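Long-range contacts in PhiH1 repressor-like protein (Haloarcula marismortui ATCC 43049, PDB 3B73), which is of unknown function but, as a winged helix-turn-helix protein resembling the PhiH1 phage repressor, probably binds DNA as a transcriptional regulator: residues Q6-M11 with D82-E86; L19-H23 with E74-N78. One frame throughout, in Å; residues are numbered along the deposited sequence.

Interaction 1 (Q6-M11 with D82-E86); sequences QSGSWM and DAGKE
Two backbone-directed hydrogen bonds tie the N-terminal arm of this winged helix-turn-helix protein, just ahead of helix 13-25, to the hairpin turn between strands 81-82 and 87-88. A83 N donates to Q6 O (2.9 Å), and W10 NE1 donates to A83 O (3.1 Å), both at 159°. Water 1 gives hydrogen bonds to S7 O (3.1 Å) and D82 OD1 (2.7 Å). D82 (chi1 t) forms an Asx motif, its OD1 accepting from K85 N at 2.8 Å, while E86 N closes on D82 O at 2.7 Å. The arm is extended through Q6-G8, then folds into a type I turn, G8-M11. CA-CA separations are 4.8 Å for Q6-D82 and 3.5 Å for G8-G84, and Q6, pointing toward the hairpin, packs CB 3.6 Å from D82 CA. An ideal CB on G8 would clash with A83 O and W10 NE1. W10 (chi1 p) stacks its ring on H56. Selenomethionine M11 (chi1 m, chi2 t) completes the apolar side, SE 4.1 Å from A83 CB.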
ATOM      1  N   GLN B   6      -7.722   3.838  -4.448  1.00 43.97           N
ATOM      2  CA  GLN B   6      -7.293   5.051  -5.139  1.00 49.49           C
ATOM      3  C   GLN B   6      -6.424   5.832  -4.167  1.00 39.63           C
ATOM      4  O   GLN B   6      -6.948   6.669  -3.430  1.00 43.43           O
ATOM      5  CB  GLN B   6      -8.507   5.932  -5.469  1.00 44.62           C
ATOM      6  CG  GLN B   6      -8.996   5.854  -6.864  1.00 65.80           C
ATOM      7  CD  GLN B   6      -7.922   6.162  -7.877  1.00 66.08           C
ATOM      8  OE1 GLN B   6      -7.911   5.554  -8.925  1.00 65.08           O
ATOM      9  NE2 GLN B   6      -7.005   7.103  -7.569  1.00 57.73           N
ATOM     10  N   SER B   7      -5.122   5.567  -4.153  1.00 44.76           N
ATOM     11  CA  SER B   7      -4.230   6.211  -3.173  1.00 49.27           C
ATOM     12  C   SER B   7      -3.910   7.662  -3.530  1.00 53.39           C
ATOM     13  O   SER B   7      -4.042   8.073  -4.677  1.00 45.26           O
ATOM     14  CB  SER B   7      -2.915   5.443  -3.055  1.00 45.05           C
ATOM     15  OG  SER B   7      -3.108   4.168  -2.472  1.00 47.18           O
ATOM     16  N   GLY B   8      -3.486   8.420  -2.528  1.00 54.01           N
ATOM     17  CA  GLY B   8      -3.059   9.793  -2.714  1.00 62.90           C
ATOM     18  C   GLY B   8      -1.546   9.875  -2.808  1.00 45.01           C
ATOM     19  O   GLY B   8      -0.832   9.017  -2.287  1.00 45.82           O
ATOM     20  N   SER B   9      -1.058  10.915  -3.476  1.00 51.73           N
ATOM     21  CA  SER B   9       0.374  11.064  -3.742  1.00 44.79           C
ATOM     22  C   SER B   9       1.184  11.309  -2.467  1.00 47.08           C
ATOM     23  O   SER B   9       2.401  11.137  -2.454  1.00 43.78           O
ATOM     24  CB  SER B   9       0.625  12.165  -4.804  1.00 55.11           C
ATOM     25  OG  SER B   9       0.137  13.437  -4.395  1.00 79.20           O
ATOM     26  N   TRP B  10       0.499  11.701  -1.395  1.00 49.16           N
ATOM     27  CA  TRP B  10       1.135  11.948  -0.103  1.00 51.83           C
ATOM     28  C   TRP B  10       1.267  10.680   0.760  1.00 46.01           C
ATOM     29  O   TRP B  10       1.796  10.742   1.860  1.00 55.56           O
ATOM     30  CB  TRP B  10       0.314  12.961   0.682  1.00 43.67           C
ATOM     31  CG  TRP B  10      -1.115  12.528   0.816  1.00 51.82           C
ATOM     32  CD1 TRP B  10      -2.138  12.792  -0.050  1.00 44.45           C
ATOM     33  CD2 TRP B  10      -1.670  11.730   1.867  1.00 40.53           C
ATOM     34  NE1 TRP B  10      -3.296  12.192   0.390  1.00 50.83           N
ATOM     35  CE2 TRP B  10      -3.039  11.541   1.568  1.00 54.39           C
ATOM     36  CE3 TRP B  10      -1.143  11.151   3.042  1.00 39.07           C
ATOM     37  CZ2 TRP B  10      -3.898  10.806   2.399  1.00 45.08           C
ATOM     38  CZ3 TRP B  10      -2.006  10.413   3.874  1.00 43.86           C
ATOM     39  CH2 TRP B  10      -3.363  10.242   3.539  1.00 46.75           C
HETATM   40  N   MSE B  11       0.784   9.543   0.272  1.00 56.89           N
HETATM   41  CA  MSE B  11       0.762   8.347   1.110  1.00 55.12           C
HETATM   42  C   MSE B  11       2.041   7.541   1.003  1.00 47.02           C
HETATM   43  O   MSE B  11       2.765   7.625   0.015  1.00 53.89           O
HETATM   44  CB  MSE B  11      -0.449   7.458   0.798  1.00 49.04           C
HETATM   45  CG  MSE B  11      -1.783   8.098   1.078  1.00 68.28           C
HETATM   46 SE   MSE B  11      -3.224   6.854   0.659  0.62 43.32          SE
HETATM   47  CE  MSE B  11      -3.013   5.702   2.146  1.00 58.99           C
ATOM     48  N   ASP B  82     -11.341   8.258  -3.005  1.00 49.21           N
ATOM     49  CA  ASP B  82     -10.118   8.653  -3.680  1.00 57.19           C
ATOM     50  C   ASP B  82      -9.329   9.514  -2.693  1.00 58.73           C
ATOM     51  O   ASP B  82      -9.694  10.668  -2.412  1.00 49.17           O
ATOM     52  CB  ASP B  82     -10.484   9.440  -4.961  1.00 43.81           C
ATOM     53  CG  ASP B  82      -9.255   9.955  -5.732  1.00 58.24           C
ATOM     54  OD1 ASP B  82      -8.157  10.173  -5.143  1.00 54.57           O
ATOM     55  OD2 ASP B  82      -9.408  10.156  -6.952  1.00 54.11           O
ATOM     56  N   ALA B  83      -8.267   8.948  -2.135  1.00 44.58           N
ATOM     57  CA  ALA B  83      -7.533   9.654  -1.080  1.00 50.73           C
ATOM     58  C   ALA B  83      -6.626  10.770  -1.616  1.00 42.25           C
ATOM     59  O   ALA B  83      -6.087  11.553  -0.835  1.00 47.25           O
ATOM     60  CB  ALA B  83      -6.730   8.677  -0.242  1.00 49.52           C
ATOM     61  N   GLY B  84      -6.446  10.808  -2.939  1.00 38.27           N
ATOM     62  CA  GLY B  84      -5.760  11.907  -3.620  1.00 50.08           C
ATOM     63  C   GLY B  84      -6.675  13.111  -3.861  1.00 63.39           C
ATOM     64  O   GLY B  84      -6.392  14.219  -3.397  1.00 52.04           O
ATOM     65  N   LYS B  85      -7.778  12.907  -4.582  1.00 49.14           N
ATOM     66  CA  LYS B  85      -8.737  13.998  -4.816  1.00 51.61           C
ATOM     67  C   LYS B  85      -9.522  14.329  -3.554  1.00 63.74           C
ATOM     68  O   LYS B  85     -10.016  15.440  -3.409  1.00 52.58           O
ATOM     69  CB  LYS B  85      -9.705  13.668  -5.967  1.00 49.50           C
ATOM     70  CG  LYS B  85      -9.068  13.522  -7.359  1.00 56.81           C
ATOM     71  CD  LYS B  85     -10.166  13.353  -8.433  1.00 77.27           C
ATOM     72  CE  LYS B  85      -9.703  13.691  -9.858  1.00 71.96           C
ATOM     73  NZ  LYS B  85      -8.746  12.686 -10.362  1.00 79.07           N
ATOM     74  N   GLU B  86      -9.624  13.359  -2.642  1.00 64.83           N
ATOM     75  CA  GLU B  86     -10.353  13.521  -1.382  1.00 47.86           C
ATOM     76  C   GLU B  86     -11.854  13.686  -1.612  1.00 60.41           C
ATOM     77  O   GLU B  86     -12.489  14.636  -1.172  1.00 53.66           O
ATOM     78  CB  GLU B  86      -9.753  14.635  -0.510  1.00 48.45           C
ATOM     79  CG  GLU B  86      -8.219  14.497  -0.351  1.00 51.10           C
ATOM     80  CD  GLU B  86      -7.604  15.539   0.584  1.00 66.34           C
ATOM     81  OE1 GLU B  86      -8.352  16.378   1.134  1.00 65.87           O
ATOM     82  OE2 GLU B  86      -6.365  15.523   0.762  1.00 66.61           O
TER
HETATM   83  O   HOH W   1      -5.853   9.713  -6.569  1.00 57.10           O

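Interaction 2 (L19-H23 with E74-N78)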
ATOM      1  N   LEU B  19      -3.809   1.693   8.372  1.00 47.90           N
ATOM      2  CA  LEU B  19      -5.264   1.686   8.222  1.00 50.34           C
ATOM      3  C   LEU B  19      -5.842   0.277   8.388  1.00 42.66           C
ATOM      4  O   LEU B  19      -6.856   0.092   9.049  1.00 44.33           O
ATOM      5  CB  LEU B  19      -5.701   2.290   6.886  1.00 47.46           C
ATOM      6  CG  LEU B  19      -5.645   3.808   6.834  1.00 49.37           C
ATOM      7  CD1 LEU B  19      -5.782   4.258   5.406  1.00 59.31           C
ATOM      8  CD2 LEU B  19      -6.731   4.445   7.736  1.00 39.57           C
ATOM      9  N   GLU B  20      -5.174  -0.710   7.799  1.00 43.71           N
ATOM     10  CA  GLU B  20      -5.618  -2.105   7.840  1.00 52.64           C
ATOM     11  C   GLU B  20      -5.611  -2.640   9.272  1.00 47.59           C
ATOM     12  O   GLU B  20      -6.514  -3.363   9.687  1.00 57.38           O
ATOM     13  CB  GLU B  20      -4.738  -2.982   6.932  1.00 50.05           C
ATOM     14  CG  GLU B  20      -4.977  -2.704   5.442  1.00 45.81           C
ATOM     15  CD  GLU B  20      -3.856  -3.199   4.534  1.00 60.50           C
ATOM     16  OE1 GLU B  20      -4.032  -3.094   3.304  1.00 57.35           O
ATOM     17  OE2 GLU B  20      -2.806  -3.688   5.026  1.00 51.54           O
ATOM     18  N   ILE B  21      -4.598  -2.256  10.034  1.00 50.98           N
ATOM     19  CA  ILE B  21      -4.482  -2.730  11.399  1.00 50.64           C
ATOM     20  C   ILE B  21      -5.549  -2.098  12.272  1.00 53.66           C
ATOM     21  O   ILE B  21      -6.200  -2.774  13.068  1.00 49.08           O
ATOM     22  CB  ILE B  21      -3.082  -2.466  11.977  1.00 52.34           C
ATOM     23  CG1 ILE B  21      -2.097  -3.507  11.432  1.00 44.75           C
ATOM     24  CG2 ILE B  21      -3.118  -2.525  13.496  1.00 54.75           C
ATOM     25  CD1 ILE B  21      -0.618  -3.070  11.518  1.00 45.07           C
ATOM     26  N   ILE B  22      -5.749  -0.802  12.125  1.00 54.68           N
ATOM     27  CA  ILE B  22      -6.760  -0.146  12.930  1.00 43.56           C
ATOM     28  C   ILE B  22      -8.162  -0.642  12.532  1.00 50.14           C
ATOM     29  O   ILE B  22      -9.019  -0.823  13.381  1.00 48.44           O
ATOM     30  CB  ILE B  22      -6.638   1.378  12.827  1.00 59.34           C
ATOM     31  CG1 ILE B  22      -5.331   1.824  13.497  1.00 51.11           C
ATOM     32  CG2 ILE B  22      -7.856   2.062  13.460  1.00 45.64           C
ATOM     33  CD1 ILE B  22      -5.126   3.326  13.480  1.00 53.79           C
ATOM     34  N   HIS B  23      -8.383  -0.891  11.246  1.00 52.00           N
ATOM     35  CA  HIS B  23      -9.680  -1.390  10.799  1.00 51.44           C
ATOM     36  C   HIS B  23     -10.001  -2.704  11.507  1.00 67.57           C
ATOM     37  O   HIS B  23     -11.115  -2.908  11.981  1.00 54.18           O
ATOM     38  CB  HIS B  23      -9.716  -1.586   9.285  1.00 58.21           C
ATOM     39  CG  HIS B  23     -10.866  -2.424   8.803  1.00 73.65           C
ATOM     40  ND1 HIS B  23     -12.144  -1.927   8.655  1.00 60.65           N
ATOM     41  CD2 HIS B  23     -10.926  -3.725   8.429  1.00 71.57           C
ATOM     42  CE1 HIS B  23     -12.940  -2.882   8.207  1.00 69.60           C
ATOM     43  NE2 HIS B  23     -12.225  -3.985   8.064  1.00 91.53           N
ATOM     44  N   GLU B  74     -12.515   3.818   5.871  1.00 54.42           N
ATOM     45  CA  GLU B  74     -13.077   2.511   5.494  1.00 46.29           C
ATOM     46  C   GLU B  74     -13.351   2.444   4.007  1.00 47.71           C
ATOM     47  O   GLU B  74     -12.976   1.490   3.342  1.00 50.59           O
ATOM     48  CB  GLU B  74     -14.403   2.271   6.213  1.00 49.18           C
ATOM     49  CG  GLU B  74     -14.321   2.200   7.706  1.00 60.28           C
ATOM     50  CD  GLU B  74     -14.706   0.848   8.233  1.00 98.54           C
ATOM     51  OE1 GLU B  74     -15.853   0.718   8.717  1.00105.90           O
ATOM     52  OE2 GLU B  74     -13.869  -0.079   8.147  1.00 88.99           O
ATOM     53  N   ALA B  75     -14.022   3.472   3.496  1.00 51.94           N
ATOM     54  CA  ALA B  75     -14.366   3.529   2.091  1.00 58.68           C
ATOM     55  C   ALA B  75     -13.091   3.475   1.267  1.00 56.93           C
ATOM     56  O   ALA B  75     -13.049   2.841   0.195  1.00 46.50           O
ATOM     57  CB  ALA B  75     -15.149   4.808   1.789  1.00 46.50           C
ATOM     58  N   TYR B  76     -12.049   4.143   1.768  1.00 46.79           N
ATOM     59  CA  TYR B  76     -10.760   4.154   1.054  1.00 43.88           C
ATOM     60  C   TYR B  76     -10.188   2.732   0.914  1.00 44.02           C
ATOM     61  O   TYR B  76      -9.805   2.307  -0.178  1.00 46.20           O
ATOM     62  CB  TYR B  76      -9.726   5.071   1.744  1.00 39.16           C
ATOM     63  CG  TYR B  76      -8.317   4.732   1.291  1.00 37.37           C
ATOM     64  CD1 TYR B  76      -7.869   5.116   0.020  1.00 39.59           C
ATOM     65  CD2 TYR B  76      -7.447   3.982   2.111  1.00 36.12           C
ATOM     66  CE1 TYR B  76      -6.577   4.776  -0.435  1.00 48.22           C
ATOM     67  CE2 TYR B  76      -6.145   3.648   1.666  1.00 45.81           C
ATOM     68  CZ  TYR B  76      -5.720   4.065   0.393  1.00 47.21           C
ATOM     69  OH  TYR B  76      -4.467   3.731  -0.085  1.00 44.00           O
ATOM     70  N   LEU B  77     -10.110   2.003   2.029  1.00 43.80           N
ATOM     71  CA  LEU B  77      -9.644   0.609   1.971  1.00 50.45           C
ATOM     72  C   LEU B  77     -10.436  -0.229   0.939  1.00 49.25           C
ATOM     73  O   LEU B  77      -9.882  -1.143   0.312  1.00 47.59           O
ATOM     74  CB  LEU B  77      -9.709  -0.038   3.363  1.00 45.17           C
ATOM     75  CG  LEU B  77      -8.813   0.607   4.430  1.00 58.57           C
ATOM     76  CD1 LEU B  77      -9.030  -0.002   5.803  1.00 53.80           C
ATOM     77  CD2 LEU B  77      -7.338   0.502   4.050  1.00 42.80           C
ATOM     78  N   ASN B  78     -11.715   0.114   0.745  1.00 55.27           N
ATOM     79  CA  ASN B  78     -12.609  -0.617  -0.168  1.00 54.60           C
ATOM     80  C   ASN B  78     -12.695  -0.058  -1.574  1.00 65.60           C
ATOM     81  O   ASN B  78     -13.570  -0.451  -2.352  1.00 60.75           O
ATOM     82  CB  ASN B  78     -14.018  -0.672   0.419  1.00 65.68           C
ATOM     83  CG  ASN B  78     -14.062  -1.417   1.724  1.00 78.39           C
ATOM     84  OD1 ASN B  78     -13.460  -2.484   1.849  1.00 74.04           O
ATOM     85  ND2 ASN B  78     -14.763  -0.864   2.711  1.00 77.48           N
TER
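Helix 71-77, which follows the strand pair 59-62 and 66-69 of the wing, packs here against helix 13-25, the first helix of the winged helix-turn-helix domain. The meeting is between side chains, since the nearest CA atoms, H23 with E74 and E20 with L77, are still 7.4 and 7.6 Å apart.

E74 opens the segment at the exposed end of the interface. Its CA-CB bond points sideways, but the side chain bends back so that OE2 accepts a weak hydrogen bond from H23 ND1, 2.6 Å away with a bent angle of 127°. The carboxylate oxygen approaches the imidazole at its edge, close to the ring plane. Y76, two residues on, points toward helix 13-25: CD2 of its ring touches L19 CD1 at 3.7 Å. The Y76 hydroxyl has its polar partners elsewhere, hydrogen-bonding D16 OD1 and S7 OG, while R17 of the second subunit packs against the same side chain.

L77 is the centre of the contact. With chi1 m and chi2 t it pushes its two methyls between L19, its neighbour E20, and H23 one turn further along helix 13-25. CD2 reaches E20 CG at 4.2 Å; the carboxylate of E20 is held by R5 and R17 of its own chain. I69 of strand 66-69 touches both L77 and L19, extending the apolar cluster into the wing. Just ahead of N78, the first residue after the helix to leave helical phi/psi, L77 makes its closer approaches: CD1 to H23 CB at 3.9 Å and CD2 to L19 CB at 3.7 Å.

How the interactions relate
Interaction 2 joins two helices near the middle of the domain through leucine packing, with one weak polar pair at its exposed margin. Interaction 1, farther from the chain centre, joins two loops by backbone acceptors and a bridging water, yet most of its touching residues are buried. Along the chain, 19-23 and 74-78 are nested inside the loop closed by 6-11 and 82-86, and the two centres are about 14 Å apart. Y76 links them: it belongs to interaction 2 but also packs on A83 and M11 of interaction 1, and its OH is hydrogen-bonded to S7 OG at 2.8 Å. Both contacts border the second subunit, where R17 NH2 of that subunit hydrogen-bonds S7 OG and the R17 side chain packs on Y76.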